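Local coordinates for protein zinc chaperone AztD (Citrobacter koseri, PDB 6CMK) that acts as a periplasmic zinc chaperone of the AztABCD transport system, binding zinc ions and handing one directly to the solute-binding protein AztC, at residues B[76-81]-B[147-152]; B[252-257]-B[273-278]; B[196-199]-B[205-208]; B[307-312]-B[375-380]. All blocks are in the same frame, centred on the assembly; numbering follows the deposited sequence.

Contact 1 (B[76-81]-B[147-152]); sequences GATIFA and LGESAV
Glu149 OE2 is held by two hydroxyls: Thr78 OG1 donates to it over 2.8 Å, and Ser73 OG forms a second hydrogen bond with the same oxygen. The threonine proton reaches the anti side of the carboxylate, 28° out of its plane, so the bond is tilted. Two torsions bring the partners together. With CG of Glu149 anti to the backbone N (chi1 -178°) the chain runs straight out to its carboxylate, while chi1 of 59° tucks Thr78 OG1 between its own N and carbonyl carbon and turns it to the acid. The two side chains run side by side in opposite directions, so the threonine methyl lies along the glutamate chain: Thr78 CG2 is 3.9 Å from Glu149 CG and 3.5 Å from OE2. Ala77 CB adds apolar cover 3.8 Å from Glu149 OE2. Threonine suits this buried place because one small side chain offers both a donor and a methyl group. The second carboxylate oxygen, OE1, has a weak hydrogen bond with Ser75 OG, so serines help to satisfy a buried acid.

Glu149 opens the short helix 149-153, with Gly148 at its N-cap position; an acid in the first turn is probably favoured by the helix dipole. Ser150 N is hydrogen-bonded to Glu256 OE1 of the second subunit. The contact joins the start of strand 78-83 to the helix following strand 143-148, and so two successive propeller blades. Leu153 touches Ala77 and Thr78, Leu147 and Val152 pack on strand 113-120, and Phe80 meets Phe127 of strand 124-130.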
loop_
_atom_site.group_PDB
_atom_site.type_symbol
_atom_site.label_atom_id
_atom_site.label_comp_id
_atom_site.label_asym_id
_atom_site.label_seq_id
_atom_site.Cartn_x
_atom_site.Cartn_y
_atom_site.Cartn_z
ATOM N N GLY B 76 -3.749 9.721 -2.703
ATOM C CA GLY B 76 -5.000 10.163 -3.270
ATOM C C GLY B 76 -5.747 11.200 -2.460
ATOM O O GLY B 76 -6.860 11.576 -2.846
ATOM N N ALA B 77 -5.184 11.679 -1.352
ATOM C CA ALA B 77 -5.916 12.618 -0.519
ATOM C C ALA B 77 -5.847 14.042 -1.057
ATOM O O ALA B 77 -6.690 14.866 -0.689
ATOM C CB ALA B 77 -5.392 12.583 0.919
ATOM N N THR B 78 -4.879 14.355 -1.921
ATOM C CA THR B 78 -4.747 15.704 -2.458
ATOM C C THR B 78 -4.599 15.663 -3.967
ATOM O O THR B 78 -4.011 14.731 -4.524
ATOM C CB THR B 78 -3.553 16.444 -1.845
ATOM O OG1 THR B 78 -2.344 15.726 -2.102
ATOM C CG2 THR B 78 -3.746 16.607 -0.346
ATOM N N ILE B 79 -5.186 16.679 -4.604
ATOM C CA ILE B 79 -5.094 16.962 -6.028
ATOM C C ILE B 79 -4.431 18.323 -6.154
ATOM O O ILE B 79 -4.830 19.268 -5.470
ATOM C CB ILE B 79 -6.483 17.009 -6.697
ATOM C CG1 ILE B 79 -7.308 15.759 -6.395
ATOM C CG2 ILE B 79 -6.352 17.257 -8.195
ATOM C CD1 ILE B 79 -6.703 14.506 -6.905
ATOM N N PHE B 80 -3.430 18.427 -7.013
ATOM C CA PHE B 80 -2.762 19.697 -7.261
ATOM C C PHE B 80 -3.077 20.175 -8.670
ATOM O O PHE B 80 -3.075 19.389 -9.621
ATOM C CB PHE B 80 -1.256 19.567 -7.036
ATOM C CG PHE B 80 -0.899 19.368 -5.588
ATOM C CD1 PHE B 80 -0.984 18.120 -5.014
ATOM C CD2 PHE B 80 -0.519 20.435 -4.799
ATOM C CE1 PHE B 80 -0.673 17.934 -3.671
ATOM C CE2 PHE B 80 -0.209 20.258 -3.461
ATOM C CZ PHE B 80 -0.288 19.001 -2.901
ATOM N N ALA B 81 -3.378 21.463 -8.780
ATOM C CA ALA B 81 -3.809 22.086 -10.027
ATOM C C ALA B 81 -2.752 23.123 -10.398
ATOM O O ALA B 81 -2.717 24.223 -9.832
ATOM C CB ALA B 81 -5.196 22.703 -9.875
ATOM N N LEU B 147 7.697 20.477 -0.036
ATOM C CA LEU B 147 6.761 20.517 1.075
ATOM C C LEU B 147 6.242 19.105 1.303
ATOM O O LEU B 147 6.732 18.143 0.708
ATOM C CB LEU B 147 5.633 21.508 0.810
ATOM C CG LEU B 147 4.841 21.324 -0.480
ATOM C CD1 LEU B 147 3.454 21.847 -0.242
ATOM C CD2 LEU B 147 5.493 22.055 -1.655
ATOM N N GLY B 148 5.267 18.984 2.201
ATOM C CA GLY B 148 4.738 17.688 2.573
ATOM C C GLY B 148 3.225 17.686 2.616
ATOM O O GLY B 148 2.598 18.664 3.002
ATOM N N GLU B 149 2.651 16.540 2.234
ATOM C CA GLU B 149 1.201 16.389 2.125
ATOM C C GLU B 149 0.504 16.440 3.479
ATOM O O GLU B 149 -0.610 16.965 3.585
ATOM C CB GLU B 149 0.853 15.063 1.436
ATOM C CG GLU B 149 -0.657 14.873 1.255
ATOM C CD GLU B 149 -1.040 13.577 0.550
ATOM O OE1 GLU B 149 -0.462 12.525 0.886
ATOM O OE2 GLU B 149 -1.940 13.612 -0.327
ATOM N N SER B 150 1.111 15.861 4.516
ATOM C CA SER B 150 0.465 15.861 5.822
ATOM C C SER B 150 0.254 17.285 6.315
ATOM O O SER B 150 -0.833 17.638 6.790
ATOM C CB SER B 150 1.292 15.046 6.816
ATOM O OG SER B 150 0.760 15.154 8.127
ATOM N N ALA B 151 1.275 18.129 6.167
ATOM C CA ALA B 151 1.133 19.538 6.522
ATOM C C ALA B 151 0.067 20.220 5.672
ATOM O O ALA B 151 -0.783 20.954 6.191
ATOM C CB ALA B 151 2.478 20.243 6.365
ATOM N N VAL B 152 0.085 19.975 4.362
ATOM C CA VAL B 152 -0.880 20.605 3.466
ATOM C C VAL B 152 -2.306 20.290 3.907
ATOM O O VAL B 152 -3.169 21.173 3.965
ATOM C CB VAL B 152 -0.628 20.147 2.020
ATOM C CG1 VAL B 152 -1.687 20.715 1.070
ATOM C CG2 VAL B 152 0.778 20.532 1.605
#

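Contact 2 (B[252-257]-B[273-278]); sequences KTLPEG and GNYGPD
Tyr275 reaches the 252-257 loop with its ring turned so that Gly257 lies over one face, Pro255 O sits at the edge in the ring plane, and Leu254 comes in at a slant. The torsion chi1 of -158° carries the ring away from its own backbone N and out to this loop. Gly257 CA stands 4.0 Å from the Tyr275 ring centroid, 21° off the normal, a CH-pi contact. Glycine suits the place: it lets the backbone itself come down on the ring, where a CB would run into Tyr275 CE2 and the preceding carbonyl oxygen.

At the far end Tyr275 OH donates to Pro255 O over 2.8 Å, the C=O...donor angle being 171°, almost straight in line with the carbonyl. Leu254 CD1 packs 4.0 Å from Tyr275 CZ, while Pro255 CD lies 4.2 Å from Tyr275 CE2. A water donates to both Glu256 O, at 2.8 Å, and Tyr275 O, at 2.9 Å, tying the two backbones together.

Leu293 and Ile281 add to the apolar bed of the ring. In this beta propeller the loop leads from the last strand of one blade, 244-249, to the first of the next, 262-264, and the tyrosine fastens that linker to the hairpin turn after strand 271-274.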
loop_
_atom_site.group_PDB
_atom_site.type_symbol
_atom_site.label_atom_id
_atom_site.label_comp_id
_atom_site.label_asym_id
_atom_site.label_seq_id
_atom_site.Cartn_x
_atom_site.Cartn_y
_atom_site.Cartn_z
ATOM N N LYS B 252 20.499 -1.273 -27.456
ATOM C CA LYS B 252 21.075 -1.169 -28.787
ATOM C C LYS B 252 20.194 -1.822 -29.839
ATOM O O LYS B 252 20.395 -1.586 -31.035
ATOM C CB LYS B 252 22.463 -1.808 -28.785
ATOM C CG LYS B 252 23.421 -1.169 -27.789
ATOM C CD LYS B 252 23.807 0.233 -28.210
ATOM C CE LYS B 252 24.871 0.184 -29.276
ATOM N NZ LYS B 252 24.939 1.450 -30.055
ATOM N N THR B 253 19.232 -2.636 -29.412
ATOM C CA THR B 253 18.246 -3.239 -30.294
ATOM C C THR B 253 17.135 -2.277 -30.682
ATOM O O THR B 253 16.305 -2.628 -31.525
ATOM C CB THR B 253 17.634 -4.460 -29.616
ATOM O OG1 THR B 253 17.120 -4.083 -28.332
ATOM C CG2 THR B 253 18.680 -5.549 -29.444
ATOM N N LEU B 254 17.089 -1.087 -30.089
ATOM C CA LEU B 254 16.058 -0.134 -30.463
ATOM C C LEU B 254 16.476 0.654 -31.698
ATOM O O LEU B 254 17.668 0.877 -31.929
ATOM C CB LEU B 254 15.786 0.839 -29.329
ATOM C CG LEU B 254 15.108 0.264 -28.092
ATOM C CD1 LEU B 254 15.131 1.295 -26.987
ATOM C CD2 LEU B 254 13.683 -0.158 -28.402
ATOM N N PRO B 255 15.505 1.093 -32.499
ATOM C CA PRO B 255 15.813 2.019 -33.596
ATOM C C PRO B 255 16.172 3.385 -33.041
ATOM O O PRO B 255 16.142 3.574 -31.821
ATOM C CB PRO B 255 14.511 2.043 -34.406
ATOM C CG PRO B 255 13.447 1.779 -33.382
ATOM C CD PRO B 255 14.058 0.853 -32.367
ATOM N N GLU B 256 16.506 4.343 -33.900
ATOM C CA GLU B 256 16.874 5.660 -33.402
ATOM C C GLU B 256 15.668 6.344 -32.770
ATOM O O GLU B 256 14.537 6.222 -33.246
ATOM C CB GLU B 256 17.468 6.534 -34.513
ATOM C CG GLU B 256 16.763 6.507 -35.863
ATOM C CD GLU B 256 17.577 7.201 -36.940
ATOM O OE1 GLU B 256 17.009 8.024 -37.690
ATOM O OE2 GLU B 256 18.795 6.931 -37.026
ATOM N N GLY B 257 15.918 7.038 -31.674
ATOM C CA GLY B 257 14.875 7.757 -30.976
ATOM C C GLY B 257 15.295 8.014 -29.547
ATOM O O GLY B 257 16.371 7.611 -29.105
ATOM N N GLY B 273 7.628 4.971 -22.086
ATOM C CA GLY B 273 8.001 6.256 -22.631
ATOM C C GLY B 273 7.535 6.392 -24.060
ATOM O O GLY B 273 7.307 5.392 -24.747
ATOM N N ASN B 274 7.378 7.626 -24.525
ATOM C CA ASN B 274 7.316 7.806 -25.959
ATOM C C ASN B 274 8.694 7.523 -26.555
ATOM O O ASN B 274 9.690 7.359 -25.846
ATOM C CB ASN B 274 6.801 9.209 -26.311
ATOM C CG ASN B 274 7.763 10.324 -25.929
ATOM O OD1 ASN B 274 8.543 10.215 -24.985
ATOM N ND2 ASN B 274 7.690 11.424 -26.667
ATOM N N TYR B 275 8.743 7.420 -27.879
ATOM C CA TYR B 275 9.988 7.083 -28.554
ATOM C C TYR B 275 9.846 7.534 -29.991
ATOM O O TYR B 275 9.915 6.730 -30.923
ATOM C CB TYR B 275 10.290 5.581 -28.451
ATOM C CG TYR B 275 11.758 5.250 -28.635
ATOM C CD1 TYR B 275 12.688 5.583 -27.660
ATOM C CD2 TYR B 275 12.210 4.604 -29.778
ATOM C CE1 TYR B 275 14.029 5.294 -27.819
ATOM C CE2 TYR B 275 13.550 4.306 -29.949
ATOM C CZ TYR B 275 14.461 4.657 -28.962
ATOM O OH TYR B 275 15.800 4.369 -29.113
ATOM N N GLY B 276 9.656 8.830 -30.165
ATOM C CA GLY B 276 9.147 9.360 -31.397
ATOM C C GLY B 276 7.639 9.458 -31.306
ATOM O O GLY B 276 7.012 8.959 -30.367
ATOM N N PRO B 277 7.026 10.104 -32.290
ATOM C CA PRO B 277 5.605 10.463 -32.153
ATOM C C PRO B 277 4.637 9.293 -32.295
ATOM O O PRO B 277 3.496 9.415 -31.826
ATOM C CB PRO B 277 5.399 11.509 -33.262
ATOM C CG PRO B 277 6.535 11.310 -34.216
ATOM C CD PRO B 277 7.679 10.760 -33.432
ATOM N N ASP B 278 5.045 8.158 -32.886
ATOM C CA ASP B 278 4.131 7.031 -33.070
ATOM C C ASP B 278 4.703 5.733 -32.507
ATOM O O ASP B 278 4.261 4.646 -32.885
ATOM C CB ASP B 278 3.763 6.853 -34.547
ATOM C CG ASP B 278 4.961 6.509 -35.421
ATOM O OD1 ASP B 278 6.098 6.461 -34.914
ATOM O OD2 ASP B 278 4.756 6.284 -36.632
HETATM O O HOH W 1 11.755 6.074 -33.097
#

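Contact 3 (B[196-199]-B[205-208])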
loop_
_atom_site.group_PDB
_atom_site.type_symbol
_atom_site.label_atom_id
_atom_site.label_comp_id
_atom_site.label_asym_id
_atom_site.label_seq_id
_atom_site.Cartn_x
_atom_site.Cartn_y
_atom_site.Cartn_z
ATOM N N ALA B 196 21.242 15.524 -14.107
ATOM C CA ALA B 196 20.595 15.656 -12.811
ATOM C C ALA B 196 21.640 15.464 -11.727
ATOM O O ALA B 196 22.681 14.842 -11.947
ATOM C CB ALA B 196 19.464 14.640 -12.623
ATOM N N ARG B 197 21.342 15.988 -10.540
ATOM C CA ARG B 197 22.242 15.817 -9.413
ATOM C C ARG B 197 21.457 15.700 -8.118
ATOM O O ARG B 197 20.334 16.196 -7.994
ATOM C CB ARG B 197 23.239 16.977 -9.296
ATOM C CG ARG B 197 22.615 18.342 -9.038
ATOM C CD ARG B 197 23.689 19.366 -8.665
ATOM N NE ARG B 197 24.650 19.598 -9.739
ATOM C CZ ARG B 197 24.704 20.689 -10.505
ATOM N NH1 ARG B 197 23.850 21.689 -10.337
ATOM N NH2 ARG B 197 25.631 20.786 -11.451
ATOM N N VAL B 198 22.079 15.045 -7.149
ATOM C CA VAL B 198 21.572 15.018 -5.783
ATOM C C VAL B 198 21.969 16.316 -5.094
ATOM O O VAL B 198 23.114 16.767 -5.214
ATOM C CB VAL B 198 22.128 13.800 -5.028
ATOM C CG1 VAL B 198 21.631 13.791 -3.585
ATOM C CG2 VAL B 198 21.754 12.498 -5.740
ATOM N N VAL B 199 21.024 16.929 -4.381
ATOM C CA VAL B 199 21.328 18.042 -3.489
ATOM C C VAL B 199 20.714 17.747 -2.127
ATOM O O VAL B 199 19.719 17.024 -2.024
ATOM C CB VAL B 199 20.818 19.399 -4.038
ATOM C CG1 VAL B 199 21.479 19.721 -5.373
ATOM C CG2 VAL B 199 19.295 19.413 -4.149
ATOM N N LYS B 205 25.307 20.438 -3.408
ATOM C CA LYS B 205 25.504 19.280 -4.266
ATOM C C LYS B 205 26.065 18.113 -3.463
ATOM O O LYS B 205 26.910 18.286 -2.582
ATOM C CB LYS B 205 26.445 19.661 -5.413
ATOM C CG LYS B 205 26.895 18.530 -6.320
ATOM C CD LYS B 205 27.740 19.091 -7.469
ATOM C CE LYS B 205 28.507 18.006 -8.218
ATOM N NZ LYS B 205 29.168 18.515 -9.456
ATOM N N VAL B 206 25.574 16.913 -3.759
ATOM C CA VAL B 206 26.043 15.690 -3.117
ATOM C C VAL B 206 26.583 14.776 -4.203
ATOM O O VAL B 206 25.844 14.390 -5.118
ATOM C CB VAL B 206 24.924 14.988 -2.328
ATOM C CG1 VAL B 206 25.429 13.673 -1.739
ATOM C CG2 VAL B 206 24.382 15.903 -1.241
ATOM N N GLY B 207 27.862 14.422 -4.100
ATOM C CA GLY B 207 28.426 13.467 -5.033
ATOM C C GLY B 207 28.642 14.078 -6.408
ATOM O O GLY B 207 28.932 15.269 -6.554
ATOM N N ASP B 208 28.485 13.245 -7.435
ATOM C CA ASP B 208 28.805 13.625 -8.803
ATOM C C ASP B 208 27.542 13.885 -9.616
ATOM O O ASP B 208 26.496 13.267 -9.400
ATOM C CB ASP B 208 29.627 12.540 -9.499
ATOM C CG ASP B 208 30.994 12.361 -8.877
ATOM O OD1 ASP B 208 31.516 13.336 -8.300
ATOM O OD2 ASP B 208 31.545 11.245 -8.971
HETATM O O HOH W 2 24.848 13.808 -7.380
#
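The flat guanidinium of Arg197 is met obliquely by the extended chain of Lys205, the lysine running roughly perpendicular to the arginine, with Lys205 CD 3.9 Å from Arg197 NE. The arginine reaches there by bending: chi3 of 63° folds the chain back, and Arg197 CD comes to 4.1 Å from Lys205 CG. Both long chains bring methylenes to the contact and a charge to Asp209, whose OD1 makes salt bridges with Arg197 NE and Lys205 NZ.

The backbones form an antiparallel hairpin whose second strand, 205-206, is short and weakly bonded. Val206 N donates to Val198 O at 2.9 Å with an N-H...acceptor angle of 160°. The same oxygen receives a CA-H...O contact from Lys205 CA at 3.6 Å. Valines, branched at CB, suit extended chains, and here Val198 CG1 packs 3.7 Å from Val206 CB, with Tyr178 of strand 178-183 touching both residues. Farther along, a water accepts from Val198 N at 3.0 Å and donates to Asp208 O, bridging the two chains where they part. The second chain turns its corner at Gly207, with a positive phi (74°) that glycine takes up readily.

Strand pairing is thus partly direct and partly carried by water. With two cations sharing one carboxylate, Asp209 probably offsets the closeness of Arg197 NH2 and Lys205 NZ, 4.7 Å apart.

Contact 4 (B[307-312]-B[375-380])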
loop_
_atom_site.group_PDB
_atom_site.type_symbol
_atom_site.label_atom_id
_atom_site.label_comp_id
_atom_site.label_asym_id
_atom_site.label_seq_id
_atom_site.Cartn_x
_atom_site.Cartn_y
_atom_site.Cartn_z
ATOM N N PRO B 307 -3.935 1.319 -12.731
ATOM C CA PRO B 307 -3.437 1.071 -11.370
ATOM C C PRO B 307 -4.042 -0.152 -10.720
ATOM O O PRO B 307 -3.446 -0.692 -9.779
ATOM C CB PRO B 307 -3.839 2.345 -10.618
ATOM C CG PRO B 307 -5.038 2.852 -11.348
ATOM C CD PRO B 307 -4.853 2.470 -12.787
ATOM N N VAL B 308 -5.200 -0.599 -11.193
ATOM C CA VAL B 308 -5.909 -1.735 -10.615
ATOM C C VAL B 308 -5.497 -3.043 -11.281
ATOM O O VAL B 308 -5.240 -4.043 -10.603
ATOM C CB VAL B 308 -7.433 -1.492 -10.726
ATOM C CG1 VAL B 308 -8.214 -2.698 -10.207
ATOM C CG2 VAL B 308 -7.840 -0.245 -9.968
ATOM N N ARG B 309 -5.456 -3.070 -12.616
ATOM C CA ARG B 309 -5.012 -4.236 -13.378
ATOM C C ARG B 309 -3.580 -3.959 -13.831
ATOM O O ARG B 309 -3.333 -3.386 -14.890
ATOM C CB ARG B 309 -5.953 -4.518 -14.544
ATOM C CG ARG B 309 -7.366 -4.885 -14.107
ATOM C CD ARG B 309 -8.415 -4.366 -15.084
ATOM N NE ARG B 309 -8.552 -2.921 -14.908
ATOM C CZ ARG B 309 -9.361 -2.344 -14.023
ATOM N NH1 ARG B 309 -10.169 -3.082 -13.252
ATOM N NH2 ARG B 309 -9.382 -1.025 -13.925
ATOM N N ALA B 310 -2.624 -4.402 -13.020
ATOM C CA ALA B 310 -1.230 -4.023 -13.213
ATOM C C ALA B 310 -0.637 -4.493 -14.534
ATOM O O ALA B 310 0.384 -3.947 -14.955
ATOM C CB ALA B 310 -0.373 -4.580 -12.074
ATOM N N LYS B 311 -1.208 -5.506 -15.180
ATOM C CA LYS B 311 -0.615 -5.968 -16.424
ATOM C C LYS B 311 -0.927 -5.060 -17.612
ATOM O O LYS B 311 -0.413 -5.317 -18.702
ATOM C CB LYS B 311 -1.083 -7.389 -16.739
ATOM C CG LYS B 311 -2.568 -7.533 -16.994
ATOM C CD LYS B 311 -2.902 -8.845 -17.687
ATOM C CE LYS B 311 -2.402 -10.062 -16.926
ATOM N NZ LYS B 311 -1.786 -11.054 -17.843
ATOM N N PHE B 312 -1.735 -4.017 -17.437
ATOM C CA PHE B 312 -2.231 -3.233 -18.561
ATOM C C PHE B 312 -1.880 -1.757 -18.423
ATOM O O PHE B 312 -1.780 -1.216 -17.316
ATOM C CB PHE B 312 -3.745 -3.381 -18.702
ATOM C CG PHE B 312 -4.168 -4.746 -19.165
ATOM C CD1 PHE B 312 -3.774 -5.214 -20.403
ATOM C CD2 PHE B 312 -4.947 -5.562 -18.363
ATOM C CE1 PHE B 312 -4.145 -6.468 -20.840
ATOM C CE2 PHE B 312 -5.324 -6.821 -18.793
ATOM C CZ PHE B 312 -4.922 -7.274 -20.034
ATOM N N LEU B 375 -15.678 3.543 -20.342
ATOM C CA LEU B 375 -15.541 2.184 -20.843
ATOM C C LEU B 375 -15.365 1.213 -19.691
ATOM O O LEU B 375 -14.710 1.520 -18.695
ATOM C CB LEU B 375 -14.334 2.037 -21.773
ATOM C CG LEU B 375 -14.341 2.884 -23.041
ATOM C CD1 LEU B 375 -13.627 4.218 -22.821
ATOM C CD2 LEU B 375 -13.694 2.096 -24.163
ATOM N N ASP B 376 -15.915 0.013 -19.862
ATOM C CA ASP B 376 -15.607 -1.080 -18.954
ATOM C C ASP B 376 -14.190 -1.564 -19.235
ATOM O O ASP B 376 -13.832 -1.834 -20.386
ATOM C CB ASP B 376 -16.615 -2.214 -19.132
ATOM C CG ASP B 376 -16.307 -3.406 -18.241
ATOM O OD1 ASP B 376 -16.614 -3.338 -17.034
ATOM O OD2 ASP B 376 -15.747 -4.401 -18.744
ATOM N N ALA B 377 -13.371 -1.675 -18.188
ATOM C CA ALA B 377 -11.949 -1.907 -18.423
ATOM C C ALA B 377 -11.677 -3.287 -19.005
ATOM O O ALA B 377 -10.777 -3.438 -19.839
ATOM C CB ALA B 377 -11.155 -1.731 -17.130
ATOM N N THR B 378 -12.426 -4.298 -18.587
ATOM C CA THR B 378 -12.107 -5.656 -19.005
ATOM C C THR B 378 -12.717 -5.995 -20.357
ATOM O O THR B 378 -12.046 -6.606 -21.196
ATOM C CB THR B 378 -12.555 -6.653 -17.933
ATOM O OG1 THR B 378 -13.959 -6.515 -17.692
ATOM C CG2 THR B 378 -11.784 -6.411 -16.633
ATOM N N SER B 379 -13.961 -5.575 -20.604
ATOM C CA SER B 379 -14.572 -5.769 -21.915
ATOM C C SER B 379 -14.072 -4.751 -22.930
ATOM O O SER B 379 -14.140 -4.993 -24.140
ATOM C CB SER B 379 -16.096 -5.680 -21.816
ATOM O OG SER B 379 -16.531 -4.335 -21.738
ATOM N N PHE B 380 -13.584 -3.606 -22.460
ATOM C CA PHE B 380 -13.017 -2.591 -23.337
ATOM C C PHE B 380 -14.073 -2.058 -24.298
ATOM O O PHE B 380 -13.802 -1.816 -25.480
ATOM C CB PHE B 380 -11.804 -3.136 -24.091
ATOM C CG PHE B 380 -10.709 -2.128 -24.283
ATOM C CD1 PHE B 380 -10.049 -1.591 -23.191
ATOM C CD2 PHE B 380 -10.317 -1.738 -25.552
ATOM C CE1 PHE B 380 -9.033 -0.675 -23.363
ATOM C CE2 PHE B 380 -9.295 -0.823 -25.725
ATOM C CZ PHE B 380 -8.655 -0.291 -24.631
#
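Turns of two successive beta-propeller blades meet where Arg309 lays its guanidinium against Ala377: a type I beta turn, Arg309 to Phe312, leads into strand 312-317, and an Asx motif at Asp376 ends strand 371-376. Ala377 CB stands 3.5 Å above the guanidinium plane, toward its rim, 3.6 Å from both Arg309 NE and Arg309 CZ. The opposite face is covered by Val308 CB of the same segment, so the flat group is sandwiched between two aliphatic carbons. Alanine fits here because its single methyl is small enough to rest on the face of the guanidinium. Arg309 gets into the slot by bending at chi2 and chi3, the latter -74°, and its CD passes 4.2 Å from Thr378 CG2.

No hydrogen bond crosses between the segments; the polar rim of the guanidinium is held from outside them. Asp306 OD2 makes a salt bridge with NE, Asp359 O accepts from NH2, and Asn360 OD1 is bonded to NH1. The three partners fix the rotation of the group, and Asp359 and Asn360 link it to the next blade. Just before the turn, Pro307 O is hydrogen-bonded to Ser343 OG of the second subunit.

Ala377 is presented by the folded turn that follows Asp376. Phe380 N bonds back to Asp376 O at 2.7 Å, and Ser379 N donates to Asp376 OD2 over 2.8 Å, nearly straight at 168°.

From the N terminus, contact 1 closes first, with a loop of 65 residues between its segments, tying the 69-120 sheet to the strand 143-148 end of the next. Contact 3 follows, a tight hairpin within the 172-211 sheet. Contact 2 then closes a short loop, joining the linker after strand 244-249 to the sheet that holds strand 271-274. Contact 4 ends the series with a 62-residue loop that joins the 300-337 sheet to the 355-387 sheet. None nests in or crosses another; the four loops follow one another along the chain. Contacts 3 and 4 lie on opposite sides of the chain's centre, as do contacts 1 and 2, while contacts 1 and 4 both touch the second subunit.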